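Local coordinates for putative hydrolase (Burkholderia cenocepacia, PDB 4X00), which is a putative hydrolase of the alpha/beta hydrolase fold, probably acting as an aryl esterase, although its substrate is not established, at residues D167-F172 with N192-S197; H41-S46 with W198-A203; R174-R179 with D230-A235; D145-V148 with V153-D156; Y67-H72 with G115-N120. All coordinates share one frame; numbering follows the deposited sequence. Where two conformers were deposited one is given.

Contact 1: residues D167-F172 with N192-S197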
# COMPACT_ATOMS: atom_id res chain seq x y z
N ASP A 167 4.65 -15.36 -16.13
CA ASP A 167 3.74 -14.72 -17.08
C ASP A 167 2.57 -14.07 -16.32
O ASP A 167 2.12 -12.97 -16.67
CB ASP A 167 3.21 -15.73 -18.09
CG ASP A 167 4.24 -16.13 -19.14
OD1 ASP A 167 5.30 -15.49 -19.28
OD2 ASP A 167 3.94 -17.11 -19.87
N GLY A 168 2.05 -14.76 -15.31
CA GLY A 168 0.95 -14.22 -14.51
C GLY A 168 1.35 -12.93 -13.78
O GLY A 168 0.60 -11.96 -13.74
N GLU A 169 2.55 -12.92 -13.17
CA GLU A 169 3.02 -11.72 -12.51
C GLU A 169 3.16 -10.58 -13.51
O GLU A 169 2.85 -9.43 -13.16
CB GLU A 169 4.35 -11.95 -11.78
CG GLU A 169 4.25 -12.90 -10.62
CD GLU A 169 5.48 -12.94 -9.77
OE1 GLU A 169 6.49 -12.29 -10.08
OE2 GLU A 169 5.46 -13.75 -8.79
N ARG A 170 3.66 -10.87 -14.71
CA ARG A 170 3.84 -9.81 -15.70
C ARG A 170 2.49 -9.24 -16.11
O ARG A 170 2.33 -8.00 -16.24
CB ARG A 170 4.61 -10.36 -16.92
CG ARG A 170 5.02 -9.27 -17.90
CD ARG A 170 5.98 -9.81 -18.99
NE ARG A 170 5.30 -10.77 -19.86
CZ ARG A 170 5.45 -12.10 -19.85
NH1 ARG A 170 4.72 -12.84 -20.67
NH2 ARG A 170 6.30 -12.72 -19.01
N ALA A 171 1.49 -10.10 -16.28
CA ALA A 171 0.15 -9.64 -16.62
C ALA A 171 -0.47 -8.81 -15.47
O ALA A 171 -1.13 -7.79 -15.70
CB ALA A 171 -0.75 -10.84 -16.98
N PHE A 172 -0.25 -9.25 -14.24
CA PHE A 172 -0.74 -8.50 -13.09
C PHE A 172 -0.11 -7.10 -13.07
O PHE A 172 -0.78 -6.10 -12.79
CB PHE A 172 -0.42 -9.26 -11.81
CG PHE A 172 -0.87 -8.55 -10.58
CD1 PHE A 172 -2.16 -8.74 -10.13
CD2 PHE A 172 -0.02 -7.72 -9.86
CE1 PHE A 172 -2.62 -8.08 -8.97
CE2 PHE A 172 -0.47 -7.08 -8.68
CZ PHE A 172 -1.77 -7.27 -8.26
N ASN A 192 11.44 -6.56 -9.68
CA ASN A 192 11.04 -6.30 -8.32
C ASN A 192 9.90 -7.21 -7.86
O ASN A 192 9.93 -7.78 -6.74
CB ASN A 192 10.65 -4.81 -8.25
CG ASN A 192 10.36 -4.30 -6.85
OD1 ASN A 192 11.24 -4.28 -5.99
ND2 ASN A 192 9.14 -3.79 -6.64
N ALA A 193 8.90 -7.40 -8.74
CA ALA A 193 7.77 -8.26 -8.43
C ALA A 193 8.22 -9.71 -8.30
O ALA A 193 7.66 -10.45 -7.49
CB ALA A 193 6.72 -8.17 -9.52
N ALA A 194 9.22 -10.13 -9.09
CA ALA A 194 9.69 -11.52 -9.04
C ALA A 194 10.37 -11.86 -7.72
O ALA A 194 10.54 -13.04 -7.41
CB ALA A 194 10.63 -11.80 -10.19
N LEU A 195 10.72 -10.85 -6.92
CA LEU A 195 11.27 -11.10 -5.60
C LEU A 195 10.22 -11.55 -4.61
O LEU A 195 10.56 -12.09 -3.55
CB LEU A 195 11.92 -9.83 -5.04
CG LEU A 195 13.02 -9.22 -5.91
CD1 LEU A 195 13.49 -7.90 -5.28
CD2 LEU A 195 14.18 -10.16 -6.05
N ALA A 196 8.95 -11.34 -4.91
CA ALA A 196 7.92 -11.66 -3.91
C ALA A 196 7.81 -13.17 -3.66
O ALA A 196 7.89 -14.01 -4.56
CB ALA A 196 6.55 -11.10 -4.34
N SER A 197 7.58 -13.50 -2.40
CA SER A 197 7.46 -14.89 -1.96
C SER A 197 6.24 -15.58 -2.56
O SER A 197 5.13 -15.06 -2.48
CB SER A 197 7.35 -14.92 -0.42
OG SER A 197 6.83 -16.18 0.01
O HOH W 1 7.19 -13.16 -7.10
O HOH W 2 8.76 -14.91 -8.69
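This contact lies within the helical cap region of the alpha/beta hydrolase fold, where Glu-169 of helix 162-174 reaches Ala-193 and Ala-194 of helix 183-194. Glu-169 alone carries the touch from its side. Its CG is anti to the carbonyl carbon (chi1 -66°) and the chain runs straight on from there, which brings the carboxylate across the gap. Glu-169 OE1 lies 3.4 Å from Ala-193 O. Both are acceptors, so this is a close approach and not a bond. The same OE1 sits 3.5 Å from Ala-194 CA, while the Ala-193 and Ala-194 methyls stand further off. Two waters lie among these oxygens and probably ease their approach. One is 2.8 Å from Ala-196 O and probably bridges it to Glu-169 OE2, though the water has more acceptors in reach than protons. A second is 2.9 Å from Ala-194 O, with a weak link to Glu-169 OE2. The carboxylate thus faces backbone carbonyls, and this could raise its proton affinity. On a separate flank of the helix, Arg-170 NH1 and NH2 both grip Asp-167 OD1 at 3.0 Å. Around the contact, Ala-171 and Phe-172 pack on Val-153 of helix 151-156. At the other end, Ser-197 OG caps helix 198-204 through Met-200 N.

Contact 2: residues H41-S46 with W198-A203; sequences HGLLGS and WDMQRA
Leu-43 and Leu-44 meet Met-200 and Gln-201 where the loop after strand 36-40 passes beside helix 198-204. The loop carries the His-Gly sequence that in many alpha/beta hydrolases borders the oxyanion hole. Residues Gly-42 to Gly-45 form a type II beta turn, with the two leucines at its corners. Leu-44 has the positive phi (69°) expected at the third position of such a turn. Leu-43 has CG anti to the backbone N (chi1 -178°) and extends CD1 to the thioether, 3.8 Å from Met-200 SD. Met-200 also starts anti to its N, but then bends at chi2 and chi3. The bend brings SD, and a little farther off CE, against Leu-43 CD1. These two side chains cross obliquely. The Leu-44 and Gln-201 side chains cross at about a right angle instead, with Leu-44 CD2 3.8 Å from Gln-201 NE2 and 4.0 Å from Gln-201 CD. Inside the turn, Gly-42 O takes two donors, His-41 ND1 at 2.8 Å and Gly-45 N at 3.0 Å. The histidine bond lies in the ring plane and is fairly straight (158°). His-41 NE2 bonds onward to Leu-69 N, so both ring nitrogens are held. The join between loop and helix is therefore mainly van der Waals contact. Gln-201 lends it the chain and the flank of the amide, while its OE1 bonds to His-165 NE2 and its NE2 bonds weakly to Met-157 O.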
# COMPACT_ATOMS: atom_id res chain seq x y z
N HIS A 41 3.40 -0.08 0.36
CA HIS A 41 3.13 -0.49 -1.01
C HIS A 41 2.11 -1.64 -1.10
O HIS A 41 1.56 -2.08 -0.08
CB HIS A 41 4.44 -0.88 -1.73
CG HIS A 41 5.08 -2.12 -1.19
ND1 HIS A 41 4.68 -3.39 -1.56
CD2 HIS A 41 6.12 -2.29 -0.33
CE1 HIS A 41 5.44 -4.29 -0.93
NE2 HIS A 41 6.34 -3.64 -0.20
N GLY A 42 1.85 -2.09 -2.32
CA GLY A 42 0.84 -3.10 -2.58
C GLY A 42 1.43 -4.41 -3.06
O GLY A 42 2.65 -4.61 -3.06
N LEU A 43 0.55 -5.29 -3.48
CA LEU A 43 0.94 -6.66 -3.82
C LEU A 43 1.95 -6.66 -4.97
O LEU A 43 1.74 -5.99 -5.99
CB LEU A 43 -0.29 -7.46 -4.23
CG LEU A 43 -0.02 -8.93 -4.57
CD1 LEU A 43 0.59 -9.72 -3.37
CD2 LEU A 43 -1.31 -9.56 -5.04
N LEU A 44 3.04 -7.42 -4.78
CA LEU A 44 4.16 -7.56 -5.73
C LEU A 44 4.99 -6.28 -5.88
O LEU A 44 5.87 -6.20 -6.74
CB LEU A 44 3.71 -8.03 -7.14
CG LEU A 44 3.01 -9.38 -7.19
CD1 LEU A 44 2.95 -9.84 -8.64
CD2 LEU A 44 3.63 -10.44 -6.32
N GLY A 45 4.76 -5.32 -5.00
CA GLY A 45 5.56 -4.10 -4.99
C GLY A 45 6.78 -4.15 -4.09
O GLY A 45 7.17 -5.21 -3.58
N SER A 46 7.37 -2.98 -3.85
CA SER A 46 8.38 -2.80 -2.82
C SER A 46 8.52 -1.29 -2.61
O SER A 46 7.76 -0.51 -3.20
CB SER A 46 9.74 -3.38 -3.20
OG SER A 46 10.37 -2.52 -4.17
N TRP A 198 6.44 -16.78 -3.11
CA TRP A 198 5.33 -17.55 -3.63
C TRP A 198 4.42 -18.05 -2.49
O TRP A 198 3.22 -18.27 -2.69
CB TRP A 198 5.84 -18.74 -4.45
CG TRP A 198 6.47 -18.36 -5.74
CD1 TRP A 198 7.06 -17.16 -6.08
CD2 TRP A 198 6.58 -19.20 -6.89
NE1 TRP A 198 7.51 -17.21 -7.37
CE2 TRP A 198 7.26 -18.47 -7.88
CE3 TRP A 198 6.21 -20.52 -7.15
CZ2 TRP A 198 7.49 -18.99 -9.16
CZ3 TRP A 198 6.44 -21.04 -8.41
CH2 TRP A 198 7.08 -20.28 -9.39
N ASP A 199 4.99 -18.21 -1.29
CA ASP A 199 4.17 -18.60 -0.14
C ASP A 199 3.23 -17.46 0.22
O ASP A 199 2.06 -17.66 0.49
CB ASP A 199 5.06 -18.95 1.06
CG ASP A 199 6.02 -20.09 0.76
OD1 ASP A 199 5.52 -21.14 0.34
OD2 ASP A 199 7.26 -19.92 0.91
N MET A 200 3.78 -16.25 0.23
CA MET A 200 2.99 -15.05 0.48
C MET A 200 1.89 -14.94 -0.57
O MET A 200 0.72 -14.72 -0.23
CB MET A 200 3.90 -13.83 0.47
CG MET A 200 3.14 -12.53 0.68
SD MET A 200 2.39 -11.84 -0.83
CE MET A 200 3.88 -11.62 -1.85
N GLN A 201 2.25 -15.13 -1.85
CA GLN A 201 1.25 -14.90 -2.90
C GLN A 201 0.04 -15.82 -2.79
O GLN A 201 -1.10 -15.41 -3.02
CB GLN A 201 1.85 -15.09 -4.29
CG GLN A 201 2.85 -14.04 -4.71
CD GLN A 201 3.36 -14.39 -6.08
OE1 GLN A 201 4.36 -15.06 -6.22
NE2 GLN A 201 2.59 -14.04 -7.11
N ARG A 202 0.28 -17.09 -2.47
CA ARG A 202 -0.83 -18.04 -2.31
C ARG A 202 -1.68 -17.72 -1.09
O ARG A 202 -2.91 -17.90 -1.10
CB ARG A 202 -0.31 -19.48 -2.21
CG ARG A 202 0.24 -20.02 -3.53
CD ARG A 202 0.69 -21.49 -3.44
NE ARG A 202 1.66 -21.71 -2.36
CZ ARG A 202 2.98 -21.81 -2.51
NH1 ARG A 202 3.55 -21.75 -3.71
NH2 ARG A 202 3.74 -22.00 -1.44
N ALA A 203 -1.04 -17.24 -0.04
CA ALA A 203 -1.72 -16.98 1.22
C ALA A 203 -2.50 -15.66 1.26
O ALA A 203 -3.56 -15.56 1.91
CB ALA A 203 -0.68 -17.03 2.36

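Contact 3: residues R174-R179 with D230-A235. With EDO (1,2-ethanediol), chain G; EDO (1,2-ethanediol), chain K.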
# COMPACT_ATOMS: atom_id res chain seq x y z
N ARG A 174 1.02 -5.37 -15.54
CA ARG A 174 0.42 -4.55 -16.59
C ARG A 174 -0.94 -4.01 -16.16
O ARG A 174 -1.30 -2.89 -16.51
CB ARG A 174 0.27 -5.36 -17.88
CG ARG A 174 1.59 -5.62 -18.59
CD ARG A 174 2.16 -4.33 -19.16
NE ARG A 174 3.42 -4.56 -19.86
CZ ARG A 174 4.27 -3.60 -20.22
NH1 ARG A 174 3.99 -2.32 -19.93
NH2 ARG A 174 5.38 -3.91 -20.87
N LEU A 175 -1.68 -4.81 -15.39
CA LEU A 175 -2.99 -4.39 -14.89
C LEU A 175 -2.88 -3.30 -13.83
O LEU A 175 -3.89 -2.72 -13.44
CB LEU A 175 -3.75 -5.59 -14.33
CG LEU A 175 -4.25 -6.53 -15.44
CD1 LEU A 175 -4.72 -7.84 -14.78
CD2 LEU A 175 -5.38 -5.90 -16.28
N CYS A 176 -1.67 -3.02 -13.34
CA CYS A 176 -1.52 -2.00 -12.31
C CYS A 176 -1.58 -0.58 -12.89
O CYS A 176 -1.55 0.38 -12.13
CB CYS A 176 -0.20 -2.20 -11.55
SG CYS A 176 -0.21 -3.58 -10.37
N PHE A 177 -1.63 -0.45 -14.22
CA PHE A 177 -1.54 0.87 -14.85
C PHE A 177 -2.59 1.05 -15.91
O PHE A 177 -2.92 0.10 -16.63
CB PHE A 177 -0.18 1.08 -15.52
CG PHE A 177 0.98 0.90 -14.59
CD1 PHE A 177 1.42 1.95 -13.80
CD2 PHE A 177 1.63 -0.33 -14.48
CE1 PHE A 177 2.47 1.78 -12.92
CE2 PHE A 177 2.68 -0.49 -13.62
CZ PHE A 177 3.11 0.55 -12.84
N HIS A 178 -3.10 2.28 -16.03
CA HIS A 178 -3.76 2.69 -17.28
C HIS A 178 -2.73 3.36 -18.18
O HIS A 178 -2.58 2.97 -19.33
CB HIS A 178 -4.93 3.63 -17.00
CG HIS A 178 -5.63 4.07 -18.24
ND1 HIS A 178 -6.30 3.19 -19.06
CD2 HIS A 178 -5.78 5.29 -18.80
CE1 HIS A 178 -6.83 3.86 -20.07
NE2 HIS A 178 -6.53 5.13 -19.94
N ARG A 179 -2.05 4.39 -17.65
CA ARG A 179 -0.92 5.04 -18.32
C ARG A 179 0.30 4.14 -18.09
O ARG A 179 0.86 4.15 -17.00
CB ARG A 179 -0.67 6.47 -17.76
CG ARG A 179 -1.80 7.50 -17.85
CD ARG A 179 -1.29 8.88 -17.36
NE ARG A 179 -2.24 9.97 -17.55
CZ ARG A 179 -1.97 11.25 -17.27
NH1 ARG A 179 -0.79 11.61 -16.78
NH2 ARG A 179 -2.89 12.17 -17.49
N ASP A 230 -8.94 1.99 -12.71
CA ASP A 230 -8.26 0.91 -11.99
C ASP A 230 -8.80 -0.45 -12.46
O ASP A 230 -9.98 -0.74 -12.39
CB ASP A 230 -8.47 1.15 -10.49
CG ASP A 230 -7.68 0.19 -9.60
OD1 ASP A 230 -7.37 -0.93 -10.05
OD2 ASP A 230 -7.37 0.56 -8.44
N ALA A 231 -7.90 -1.27 -12.99
CA ALA A 231 -8.24 -2.58 -13.56
C ALA A 231 -8.15 -3.71 -12.54
O ALA A 231 -8.37 -4.86 -12.91
CB ALA A 231 -7.35 -2.87 -14.77
N LEU A 232 -7.85 -3.38 -11.28
CA LEU A 232 -7.68 -4.42 -10.27
C LEU A 232 -8.65 -4.23 -9.13
O LEU A 232 -9.28 -5.19 -8.69
CB LEU A 232 -6.24 -4.45 -9.76
CG LEU A 232 -5.25 -5.02 -10.78
CD1 LEU A 232 -3.83 -4.73 -10.35
CD2 LEU A 232 -5.44 -6.54 -11.00
N VAL A 233 -8.76 -3.00 -8.64
CA VAL A 233 -9.72 -2.70 -7.58
C VAL A 233 -10.83 -1.87 -8.21
O VAL A 233 -10.53 -0.91 -8.93
CB VAL A 233 -9.05 -1.93 -6.41
CG1 VAL A 233 -10.10 -1.46 -5.40
CG2 VAL A 233 -8.01 -2.83 -5.70
N LYS A 234 -12.10 -2.24 -7.98
CA LYS A 234 -13.23 -1.47 -8.51
C LYS A 234 -13.34 -0.16 -7.73
O LYS A 234 -13.69 -0.16 -6.55
CB LYS A 234 -14.55 -2.25 -8.43
CG LYS A 234 -14.59 -3.53 -9.29
CD LYS A 234 -15.87 -4.30 -9.03
CE LYS A 234 -15.99 -5.49 -9.96
NZ LYS A 234 -17.19 -6.28 -9.60
N ALA A 235 -13.01 0.95 -8.39
CA ALA A 235 -12.85 2.25 -7.70
C ALA A 235 -14.14 2.75 -7.06
O ALA A 235 -14.18 2.98 -5.85
CB ALA A 235 -12.31 3.30 -8.68
C1 EDO G . -13.79 -0.23 -12.33
O1 EDO G . -14.70 -0.24 -11.23
C2 EDO G . -12.86 0.97 -12.26
O2 EDO G . -11.99 0.88 -11.14
C1 EDO K . 4.61 5.86 -14.40
O1 EDO K . 5.86 5.21 -14.35
C2 EDO K . 3.46 5.09 -15.03
O2 EDO K . 2.80 5.93 -15.99
O HOH W 3 -5.16 -0.27 -13.57
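Leu-175, Leu-232 and Ala-231 carry most of this contact between two loops of the alpha/beta hydrolase fold. Segment 230-235 follows strand 222-227. It starts with Asp-230, which bonds through OD2 to His-259 ND1 in an arrangement consistent with a Ser-His-Asp catalytic triad completed by Ser-112. Segment 174-179 leaves the cap helix 162-174 through a type I beta turn from Arg-174 to Phe-177. Leu-175 buries the most surface. It lies across Leu-232 at about a right angle, with Leu-175 CB 3.9 Å from Leu-232 CD2. The CD2 branch of Leu-175 reaches Ala-231 CB, and its CD1 lies toward Leu-232 CD2. The two leucines share one conformation, CG anti to the carbonyl carbon and CD1 extended (chi2 168° and 167°). The other branch of Leu-232, CD1, lies 3.8 Å from Cys-176 SG and also approaches the Leu-175 carbonyl oxygen. Leu-232 further packs on His-259, and a glycerol, probably from the crystallisation liquor, lies close to its side chain. His-150 NE2 also bonds to Ala-231 O. The Asp-230 carboxylate fixes the loop through an Asx turn. OD1 of Asp-230 takes Leu-232 N nearly head-on at 2.8 Å. It takes Val-233 N from well above the carboxylate plane at 2.9 Å. This grip probably helps hold Leu-232 in place. Asp-137 OD2 is also close to Asp-230 OD2. One water bridges the two backbones: it donates to Leu-175 O at 2.8 Å and accepts from Ala-231 N at 3.0 Å.

Contact 4: residues D145-V148 with V153-D156; sequences DQIV and VYRD
A surface contact, made by a tyrosine hydroxyl on a backbone carbonyl, joins Tyr-154 of helix 151-156 to Ile-147 and Val-148. The two latter residues lie in the loop that leads from strand 132-136 to that helix. Tyr-154 OH donates to Val-148 O at 2.8 Å. The C=O...donor angle is 151°, and the hydroxyl is tilted 20° from the carbonyl plane. The carbonyl oxygen stands at the ring edge, near the ring plane, and is 3.3 Å from Tyr-154 CE2. It is therefore met by a hydroxyl and an aromatic C-H side by side. Tyr-154 starts with CG anti to the carbonyl carbon, and with chi2 at -17° the ring turns its edge to the Val-148 carbonyl. The apolar share is small. Ile-147 crosses the tyrosine obliquely, with Ile-147 CG2 4.0 Å from Tyr-154 OH. The Tyr-154 ring also meets that of His-150, the two planes nearly perpendicular, and touches Leu-232. On the helix, Arg-155 forms a salt bridge with Asp-156. Its NE and NH2 both bind Asp-156 OD1, from one face of the carboxylate. Near Ile-147 a glycerol is bound, about 4 Å from the side chain, which may mark a pocket. The bond from tyrosine to carbonyl closes a short loop at the entry to the helical cap, which in alpha/beta hydrolases is commonly inserted after this sheet strand.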
# COMPACT_ATOMS: atom_id res chain seq x y z
N ASP A 145 -17.71 -7.66 -5.41
CA ASP A 145 -18.33 -6.38 -5.72
C ASP A 145 -17.31 -5.25 -5.69
O ASP A 145 -17.62 -4.14 -6.11
CB ASP A 145 -19.53 -6.10 -4.79
CG ASP A 145 -19.15 -5.87 -3.33
OD1 ASP A 145 -18.11 -6.36 -2.85
OD2 ASP A 145 -19.94 -5.21 -2.61
N GLN A 146 -16.10 -5.53 -5.22
CA GLN A 146 -15.08 -4.48 -5.07
C GLN A 146 -13.77 -4.77 -5.79
O GLN A 146 -12.90 -3.91 -5.84
CB GLN A 146 -14.79 -4.23 -3.59
CG GLN A 146 -15.96 -3.64 -2.83
CD GLN A 146 -15.78 -3.72 -1.31
OE1 GLN A 146 -14.81 -3.21 -0.77
NE2 GLN A 146 -16.72 -4.38 -0.63
N ILE A 147 -13.62 -5.98 -6.36
CA ILE A 147 -12.38 -6.41 -6.99
C ILE A 147 -12.67 -6.84 -8.44
O ILE A 147 -13.63 -7.53 -8.71
CB ILE A 147 -11.74 -7.57 -6.19
CG1 ILE A 147 -11.45 -7.11 -4.74
CG2 ILE A 147 -10.50 -8.09 -6.91
CD1 ILE A 147 -10.41 -5.98 -4.61
N VAL A 148 -11.87 -6.35 -9.38
CA VAL A 148 -12.12 -6.67 -10.80
C VAL A 148 -11.82 -8.13 -11.06
O VAL A 148 -10.80 -8.66 -10.60
CB VAL A 148 -11.27 -5.78 -11.73
CG1 VAL A 148 -11.53 -6.11 -13.20
CG2 VAL A 148 -11.56 -4.27 -11.44
N VAL A 153 -5.43 -14.48 -14.82
CA VAL A 153 -4.22 -13.86 -14.26
C VAL A 153 -4.07 -14.23 -12.79
O VAL A 153 -2.96 -14.57 -12.33
CB VAL A 153 -4.26 -12.31 -14.42
CG1 VAL A 153 -3.12 -11.67 -13.64
CG2 VAL A 153 -4.20 -11.94 -15.91
N TYR A 154 -5.17 -14.17 -12.04
CA TYR A 154 -5.08 -14.45 -10.62
C TYR A 154 -4.68 -15.92 -10.38
O TYR A 154 -3.89 -16.20 -9.47
CB TYR A 154 -6.41 -14.10 -9.94
CG TYR A 154 -6.81 -12.60 -9.96
CD1 TYR A 154 -5.90 -11.57 -10.25
CD2 TYR A 154 -8.11 -12.25 -9.77
CE1 TYR A 154 -6.31 -10.23 -10.25
CE2 TYR A 154 -8.52 -10.94 -9.81
CZ TYR A 154 -7.63 -9.95 -10.04
OH TYR A 154 -8.06 -8.61 -10.06
N ARG A 155 -5.14 -16.83 -11.24
CA ARG A 155 -4.72 -18.23 -11.17
C ARG A 155 -3.26 -18.37 -11.59
O ARG A 155 -2.46 -19.07 -10.91
CB ARG A 155 -5.63 -19.09 -12.03
CG ARG A 155 -5.15 -20.52 -12.20
CD ARG A 155 -5.73 -21.12 -13.47
NE ARG A 155 -5.24 -20.40 -14.65
CZ ARG A 155 -5.91 -20.30 -15.79
NH1 ARG A 155 -7.10 -20.87 -15.90
NH2 ARG A 155 -5.39 -19.63 -16.81
N ASP A 156 -2.90 -17.77 -12.73
CA ASP A 156 -1.55 -17.99 -13.23
C ASP A 156 -0.48 -17.42 -12.29
O ASP A 156 0.59 -18.00 -12.15
CB ASP A 156 -1.34 -17.35 -14.61
CG ASP A 156 -2.08 -18.06 -15.72
OD1 ASP A 156 -2.62 -19.16 -15.50
OD2 ASP A 156 -2.09 -17.49 -16.84

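Contact 5: residues Y67-H72 with G115-N120; sequences YDLRGH and GAVISN
Val-117 faces the ends of Tyr-67 and Leu-69, one methyl to each. Val-117 belongs to helix 113-125, the helix that follows the proposed nucleophile elbow (Gly-110, Ser-112, Gly-114) of the alpha/beta hydrolase fold. Its side chain touches residues of that elbow. One methyl, Val-117 CG1, is 4.3 Å from Tyr-67 OH. The other, Val-117 CG2, is 4.4 Å from Leu-69 CD2. These are loose van der Waals contacts, and the backbones stay well apart: the nearest CA atoms, those of Leu-69 and Val-117, are separated by 9.6 Å. Side chains from the end of strand 63-67 (Tyr-67) and the loop after it (Leu-69) bridge the span. The Tyr-67 ring reaches forward with its hydroxyl end. Leu-69 has CG beside the backbone N (chi1 -65°); CD1 continues the extended chain and the other branch, CD2, faces Val-117. All three residues are buried. Helix 87-100 covers the loop side, with Tyr-67 on Leu-94 and Ile-97, and Leu-69 on Trp-90. On strand 36-40, Ile-40 packs against Tyr-67, Leu-69 and Ile-118. Thus the contact fills part of the core between sheet and helices. A type II beta turn from Leu-69 to His-72 shapes the start of the loop, with Gly-71 at positive phi. Leu-69 CD1 lies above one face of the His-72 ring, toward its rim. His-72 ND1 donates to Arg-70 O at 3.0 Å, almost straight at 165°; the oxygen lies in the ring plane, but ND1 comes from above the carbonyl plane, 41° out of it.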
# COMPACT_ATOMS: atom_id res chain seq x y z
N TYR A 67 9.00 1.07 3.38
CA TYR A 67 9.50 -0.23 3.77
C TYR A 67 8.96 -1.28 2.83
O TYR A 67 7.99 -1.04 2.08
CB TYR A 67 9.13 -0.58 5.22
CG TYR A 67 7.67 -0.82 5.52
CD1 TYR A 67 6.80 0.26 5.68
CD2 TYR A 67 7.17 -2.10 5.71
CE1 TYR A 67 5.47 0.06 6.02
CE2 TYR A 67 5.85 -2.33 6.05
CZ TYR A 67 5.00 -1.22 6.24
OH TYR A 67 3.68 -1.43 6.58
N ASP A 68 9.58 -2.46 2.84
CA ASP A 68 9.08 -3.59 2.07
C ASP A 68 8.16 -4.41 2.96
O ASP A 68 8.51 -4.77 4.10
CB ASP A 68 10.22 -4.48 1.56
CG ASP A 68 11.15 -3.77 0.59
OD1 ASP A 68 10.77 -2.73 0.01
OD2 ASP A 68 12.29 -4.25 0.42
N LEU A 69 6.95 -4.69 2.48
CA LEU A 69 6.04 -5.61 3.19
C LEU A 69 6.67 -6.98 3.40
O LEU A 69 7.53 -7.42 2.62
CB LEU A 69 4.74 -5.81 2.40
CG LEU A 69 3.84 -4.58 2.20
CD1 LEU A 69 2.69 -4.98 1.27
CD2 LEU A 69 3.35 -4.08 3.56
N ARG A 70 6.23 -7.67 4.45
CA ARG A 70 6.62 -9.06 4.59
C ARG A 70 6.33 -9.79 3.27
O ARG A 70 5.33 -9.54 2.58
CB ARG A 70 5.90 -9.75 5.76
CG ARG A 70 4.37 -9.85 5.64
CD ARG A 70 3.78 -10.70 6.82
NE ARG A 70 4.32 -10.19 8.08
CZ ARG A 70 4.78 -10.94 9.07
NH1 ARG A 70 5.36 -10.37 10.09
NH2 ARG A 70 4.64 -12.28 9.03
N GLY A 71 7.22 -10.71 2.92
CA GLY A 71 7.06 -11.46 1.67
C GLY A 71 7.49 -10.74 0.42
O GLY A 71 7.39 -11.33 -0.66
N HIS A 72 7.94 -9.49 0.54
CA HIS A 72 8.28 -8.63 -0.59
C HIS A 72 9.67 -8.05 -0.50
O HIS A 72 10.24 -7.94 0.59
CB HIS A 72 7.28 -7.46 -0.65
CG HIS A 72 5.87 -7.85 -1.03
ND1 HIS A 72 4.96 -8.40 -0.15
CD2 HIS A 72 5.21 -7.68 -2.21
CE1 HIS A 72 3.81 -8.57 -0.77
NE2 HIS A 72 3.93 -8.15 -2.03
N GLY A 115 -3.59 -0.58 1.67
CA GLY A 115 -4.82 -0.06 2.27
C GLY A 115 -5.42 -1.06 3.26
O GLY A 115 -5.92 -0.68 4.33
N ALA A 116 -5.37 -2.34 2.90
CA ALA A 116 -5.86 -3.36 3.82
C ALA A 116 -5.00 -3.45 5.07
O ALA A 116 -5.51 -3.69 6.18
CB ALA A 116 -5.91 -4.72 3.11
N VAL A 117 -3.69 -3.27 4.89
CA VAL A 117 -2.81 -3.21 6.06
C VAL A 117 -3.22 -2.05 6.99
O VAL A 117 -3.29 -2.22 8.22
CB VAL A 117 -1.33 -3.05 5.64
CG1 VAL A 117 -0.42 -2.77 6.84
CG2 VAL A 117 -0.82 -4.27 4.84
N ILE A 118 -3.51 -0.87 6.41
CA ILE A 118 -3.99 0.25 7.23
C ILE A 118 -5.29 -0.11 7.94
O ILE A 118 -5.43 0.18 9.14
CB ILE A 118 -4.17 1.53 6.39
CG1 ILE A 118 -2.81 2.02 5.91
CG2 ILE A 118 -4.85 2.62 7.25
CD1 ILE A 118 -2.88 3.21 4.93
N SER A 119 -6.24 -0.73 7.24
CA SER A 119 -7.49 -1.08 7.93
C SER A 119 -7.23 -2.01 9.10
O SER A 119 -7.84 -1.85 10.17
CB SER A 119 -8.49 -1.76 6.99
OG SER A 119 -8.89 -0.84 6.00
N ASN A 120 -6.35 -2.99 8.91
CA ASN A 120 -6.05 -3.92 9.99
C ASN A 120 -5.30 -3.24 11.13
O ASN A 120 -5.53 -3.57 12.30
CB ASN A 120 -5.28 -5.13 9.44
CG ASN A 120 -6.19 -6.10 8.75
OD1 ASN A 120 -7.32 -6.31 9.19
ND2 ASN A 120 -5.69 -6.75 7.68

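Contacts 1, 2 and 5 form a row: the centre of contact 2 is about 9 Å from the centres of both others. Glu-169 OE2 of contact 1 and Gln-201 OE1 of contact 2 come within 3.1 Å, two acceptors and no bond. Leu-44 N and His-72 NE2, 3.0 Å apart, probably bond contact 2 to contact 5. Contacts 3 and 4 pair off, with centres about 11 Å apart. Lys-234 N lies 2.8 Å from Gln-146 O, a probable hydrogen bond. Phe-172 of contact 1 packs on Leu-232 of contact 3. The proposed triad relates to several of them: contact 3 holds its acid, Leu-43 of contact 2 lies near it, and Val-117 of contact 5 touches the proposed elbow.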